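Local coordinates for D-isomer specific 2-hydroxyacid dehydrogenase family protein (Desulfovibrio vulgaris, PDB 5TX7) that probably oxidises D-2-hydroxyacids, or reduces the matching 2-keto acids, with NAD as the redox cofactor, at residues C115-R124 with F138-L146. Numbering follows the deposited sequence.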
loop_
_atom_site.group_PDB
_atom_site.type_symbol
_atom_site.label_atom_id
_atom_site.label_comp_id
_atom_site.label_asym_id
_atom_site.label_seq_id
_atom_site.Cartn_x
_atom_site.Cartn_y
_atom_site.Cartn_z
ATOM N N CYS A 115 -0.716 -2.090 8.841
ATOM C CA CYS A 115 -1.373 -0.949 9.471
ATOM C C CYS A 115 -2.886 -0.897 9.302
ATOM O O CYS A 115 -3.592 -0.472 10.216
ATOM C CB CYS A 115 -0.766 0.358 8.994
ATOM S SG CYS A 115 0.898 0.542 9.681
ATOM N N ARG A 116 -3.369 -1.327 8.134
ATOM C CA ARG A 116 -4.815 -1.312 7.799
ATOM C C ARG A 116 -5.432 -2.704 7.666
ATOM O O ARG A 116 -6.637 -2.857 7.871
ATOM C CB ARG A 116 -5.020 -0.557 6.486
ATOM C CG ARG A 116 -4.261 0.765 6.361
ATOM C CD ARG A 116 -4.616 1.726 7.476
ATOM N NE ARG A 116 -5.989 2.240 7.343
ATOM C CZ ARG A 116 -6.345 3.498 7.095
ATOM N NH1 ARG A 116 -5.442 4.472 6.930
ATOM N NH2 ARG A 116 -7.641 3.781 7.008
ATOM N N ARG A 117 -4.644 -3.728 7.325
ATOM C CA ARG A 117 -5.156 -5.087 7.181
ATOM C C ARG A 117 -6.314 -5.128 6.189
ATOM O O ARG A 117 -7.364 -5.682 6.501
ATOM C CB ARG A 117 -5.525 -5.660 8.557
ATOM C CG ARG A 117 -4.345 -5.948 9.473
ATOM C CD ARG A 117 -3.711 -7.271 9.107
ATOM N NE ARG A 117 -2.550 -7.595 9.925
ATOM C CZ ARG A 117 -1.715 -8.625 9.699
ATOM N NH1 ARG A 117 -1.862 -9.433 8.638
ATOM N NH2 ARG A 117 -0.691 -8.843 10.523
ATOM N N THR A 118 -6.121 -4.560 4.991
ATOM C CA THR A 118 -7.237 -4.463 4.029
ATOM C C THR A 118 -7.725 -5.819 3.612
ATOM O O THR A 118 -8.923 -6.034 3.512
ATOM C CB THR A 118 -6.897 -3.693 2.754
ATOM O OG1 THR A 118 -5.749 -4.278 2.143
ATOM C CG2 THR A 118 -6.660 -2.219 3.073
ATOM N N ALA A 119 -6.801 -6.734 3.370
ATOM C CA ALA A 119 -7.142 -8.088 2.920
ATOM C C ALA A 119 -7.866 -8.903 3.987
ATOM O O ALA A 119 -8.737 -9.716 3.661
ATOM C CB ALA A 119 -5.892 -8.825 2.457
ATOM N N LEU A 120 -7.495 -8.709 5.246
ATOM C CA LEU A 120 -8.245 -9.305 6.356
ATOM C C LEU A 120 -9.706 -8.840 6.332
ATOM O O LEU A 120 -10.607 -9.649 6.305
ATOM C CB LEU A 120 -7.603 -8.985 7.704
ATOM C CG LEU A 120 -8.389 -9.403 8.951
ATOM C CD1 LEU A 120 -8.617 -10.907 8.969
ATOM C CD2 LEU A 120 -7.670 -8.968 10.221
ATOM N N HIS A 121 -9.933 -7.539 6.303
ATOM C CA HIS A 121 -11.302 -7.010 6.301
ATOM C C HIS A 121 -12.122 -7.399 5.069
ATOM O O HIS A 121 -13.348 -7.564 5.162
ATOM C CB HIS A 121 -11.301 -5.503 6.476
ATOM C CG HIS A 121 -10.819 -5.079 7.817
ATOM N ND1 HIS A 121 -9.508 -4.742 8.050
ATOM C CD2 HIS A 121 -11.453 -4.967 9.008
ATOM C CE1 HIS A 121 -9.354 -4.424 9.317
ATOM N NE2 HIS A 121 -10.518 -4.550 9.922
ATOM N N ASP A 122 -11.451 -7.541 3.932
ATOM C CA ASP A 122 -12.074 -8.112 2.734
ATOM C C ASP A 122 -12.550 -9.552 2.973
ATOM O O ASP A 122 -13.677 -9.911 2.617
ATOM C CB ASP A 122 -11.101 -8.042 1.557
ATOM C CG ASP A 122 -11.657 -8.664 0.296
ATOM O OD1 ASP A 122 -12.375 -7.964 -0.443
ATOM O OD2 ASP A 122 -11.339 -9.834 0.021
ATOM N N HIS A 123 -11.695 -10.349 3.605
ATOM C CA HIS A 123 -12.029 -11.722 3.968
ATOM C C HIS A 123 -13.217 -11.784 4.929
ATOM O O HIS A 123 -14.090 -12.636 4.788
ATOM C CB HIS A 123 -10.802 -12.423 4.567
ATOM C CG HIS A 123 -11.099 -13.748 5.179
ATOM N ND1 HIS A 123 -10.991 -14.927 4.477
ATOM C CD2 HIS A 123 -11.511 -14.081 6.425
ATOM C CE1 HIS A 123 -11.322 -15.935 5.266
ATOM N NE2 HIS A 123 -11.649 -15.447 6.450
ATOM N N ARG A 124 -13.254 -10.872 5.890
ATOM C CA ARG A 124 -14.316 -10.841 6.891
ATOM C C ARG A 124 -15.642 -10.437 6.261
ATOM O O ARG A 124 -16.663 -11.041 6.562
ATOM C CB ARG A 124 -13.943 -9.900 8.036
ATOM C CG ARG A 124 -12.687 -10.337 8.803
ATOM C CD ARG A 124 -12.935 -11.504 9.731
ATOM N NE ARG A 124 -13.986 -11.175 10.700
ATOM C CZ ARG A 124 -15.104 -11.878 10.934
ATOM N NH1 ARG A 124 -15.376 -13.035 10.313
ATOM N NH2 ARG A 124 -15.958 -11.421 11.847
ATOM N N PHE A 138 -17.108 -1.438 10.610
ATOM C CA PHE A 138 -16.400 -2.173 11.664
ATOM C C PHE A 138 -14.915 -2.317 11.315
ATOM O O PHE A 138 -14.507 -2.055 10.185
ATOM C CB PHE A 138 -17.027 -3.564 11.899
ATOM C CG PHE A 138 -16.684 -4.571 10.835
ATOM C CD1 PHE A 138 -17.407 -4.628 9.643
ATOM C CD2 PHE A 138 -15.608 -5.438 11.004
ATOM C CE1 PHE A 138 -17.068 -5.530 8.652
ATOM C CE2 PHE A 138 -15.258 -6.327 10.008
ATOM C CZ PHE A 138 -15.992 -6.381 8.833
ATOM N N TRP A 139 -14.128 -2.752 12.297
ATOM C CA TRP A 139 -12.736 -3.136 12.074
ATOM C C TRP A 139 -12.316 -4.126 13.159
ATOM O O TRP A 139 -12.572 -3.906 14.335
ATOM C CB TRP A 139 -11.784 -1.915 11.975
ATOM C CG TRP A 139 -11.810 -0.942 13.129
ATOM C CD1 TRP A 139 -11.060 -0.995 14.279
ATOM C CD2 TRP A 139 -12.600 0.247 13.228
ATOM N NE1 TRP A 139 -11.355 0.082 15.092
ATOM C CE2 TRP A 139 -12.300 0.854 14.472
ATOM C CE3 TRP A 139 -13.546 0.856 12.388
ATOM C CZ2 TRP A 139 -12.910 2.038 14.891
ATOM C CZ3 TRP A 139 -14.159 2.021 12.807
ATOM C CH2 TRP A 139 -13.831 2.607 14.046
ATOM N N ASP A 140 -11.762 -5.255 12.727
ATOM C CA ASP A 140 -11.121 -6.248 13.602
ATOM C C ASP A 140 -9.673 -5.904 13.962
ATOM O O ASP A 140 -9.057 -6.576 14.779
ATOM C CB ASP A 140 -11.168 -7.642 12.945
ATOM C CG ASP A 140 -12.602 -8.152 12.701
ATOM O OD1 ASP A 140 -13.591 -7.521 13.171
ATOM O OD2 ASP A 140 -12.718 -9.202 12.033
ATOM N N SER A 141 -9.136 -4.849 13.368
ATOM C CA SER A 141 -7.753 -4.464 13.590
ATOM C C SER A 141 -7.738 -2.959 13.568
ATOM O O SER A 141 -8.215 -2.373 12.592
ATOM C CB SER A 141 -6.890 -5.019 12.455
ATOM O OG SER A 141 -5.535 -5.070 12.820
ATOM N N THR A 142 -7.211 -2.334 14.620
ATOM C CA THR A 142 -7.081 -0.885 14.653
ATOM C C THR A 142 -6.420 -0.361 13.371
ATOM O O THR A 142 -5.377 -0.894 12.924
ATOM C CB THR A 142 -6.224 -0.409 15.845
ATOM O OG1 THR A 142 -6.858 -0.763 17.083
ATOM C CG2 THR A 142 -6.034 1.123 15.788
ATOM N N GLN A 143 -7.050 0.659 12.778
ATOM C CA GLN A 143 -6.526 1.308 11.582
ATOM C C GLN A 143 -5.469 2.308 11.985
ATOM O O GLN A 143 -5.747 3.180 12.808
ATOM C CB GLN A 143 -7.667 1.993 10.821
ATOM C CG GLN A 143 -8.733 1.041 10.290
ATOM C CD GLN A 143 -8.151 0.026 9.324
ATOM O OE1 GLN A 143 -7.928 0.314 8.138
ATOM N NE2 GLN A 143 -7.873 -1.165 9.836
ATOM N N GLU A 144 -4.266 2.170 11.443
ATOM C CA GLU A 144 -3.132 2.948 11.936
ATOM C C GLU A 144 -2.587 3.802 10.796
ATOM O O GLU A 144 -2.399 3.343 9.673
ATOM C CB GLU A 144 -2.058 2.037 12.544
ATOM C CG GLU A 144 -1.361 2.620 13.771
ATOM C CD GLU A 144 -0.390 1.651 14.451
ATOM O OE1 GLU A 144 -0.698 0.448 14.552
ATOM O OE2 GLU A 144 0.686 2.095 14.912
ATOM N N GLU A 145 -2.353 5.064 11.129
ATOM C CA GLU A 145 -1.899 6.076 10.197
ATOM C C GLU A 145 -0.390 6.147 10.335
ATOM O O GLU A 145 0.125 6.028 11.452
ATOM C CB GLU A 145 -2.519 7.405 10.594
ATOM C CG GLU A 145 -2.937 8.296 9.452
ATOM C CD GLU A 145 -3.570 9.591 9.964
ATOM O OE1 GLU A 145 -2.805 10.562 10.139
ATOM O OE2 GLU A 145 -4.807 9.636 10.233
ATOM N N LEU A 146 0.318 6.335 9.223
ATOM C CA LEU A 146 1.777 6.527 9.288
ATOM C C LEU A 146 2.178 7.954 9.662
ATOM O O LEU A 146 3.314 8.169 10.079
ATOM C CB LEU A 146 2.430 6.107 7.982
ATOM C CG LEU A 146 2.196 4.638 7.595
ATOM C CD1 LEU A 146 2.757 4.341 6.222
ATOM C CD2 LEU A 146 2.795 3.658 8.597
HETATM O O HOH W 1 -2.589 4.266 6.911
#
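His121, Cys115 and Gln143 bury the largest areas in this contact, in which an irregular loop segment, 138-146, lies along the break between helices 100-116 and 118-126. The His121 imidazole reaches out edge first. Its ND1 donates to Arg117 O (2.8 Å), so NE2 is left as the acceptor for a weak bond from Asp140 N (3.1 Å). An imidazole suits this place because its two nitrogens can face two backbones at once. Gln143 works similarly with an amide: NE2 gives one hydrogen to Arg116 O (2.9 Å) and one to Ser141 O, both in the amide plane, while OE1 accepts from Arg116 NE (2.8 Å) from above its carbonyl plane. The bend at chi2 (-60°) turns the amide back toward Ser141 O. At Cys115, the small SG packs on Leu146 CD2 (3.8 Å). Farther out, Arg124 NE forms a salt bridge with Asp140 OD2 (2.7 Å), guanidinium and carboxylate nearly coplanar. The contact lies at the subunit interface, where Arg116 NH1 and NH2 bond to Ser102 O and Ala288 O of the second subunit. Where the helix breaks, the loop thus supplies donors to two carbonyls, Gln143 NE2 to Arg116 O and Glu144 N to Cys115 O (3.0 Å).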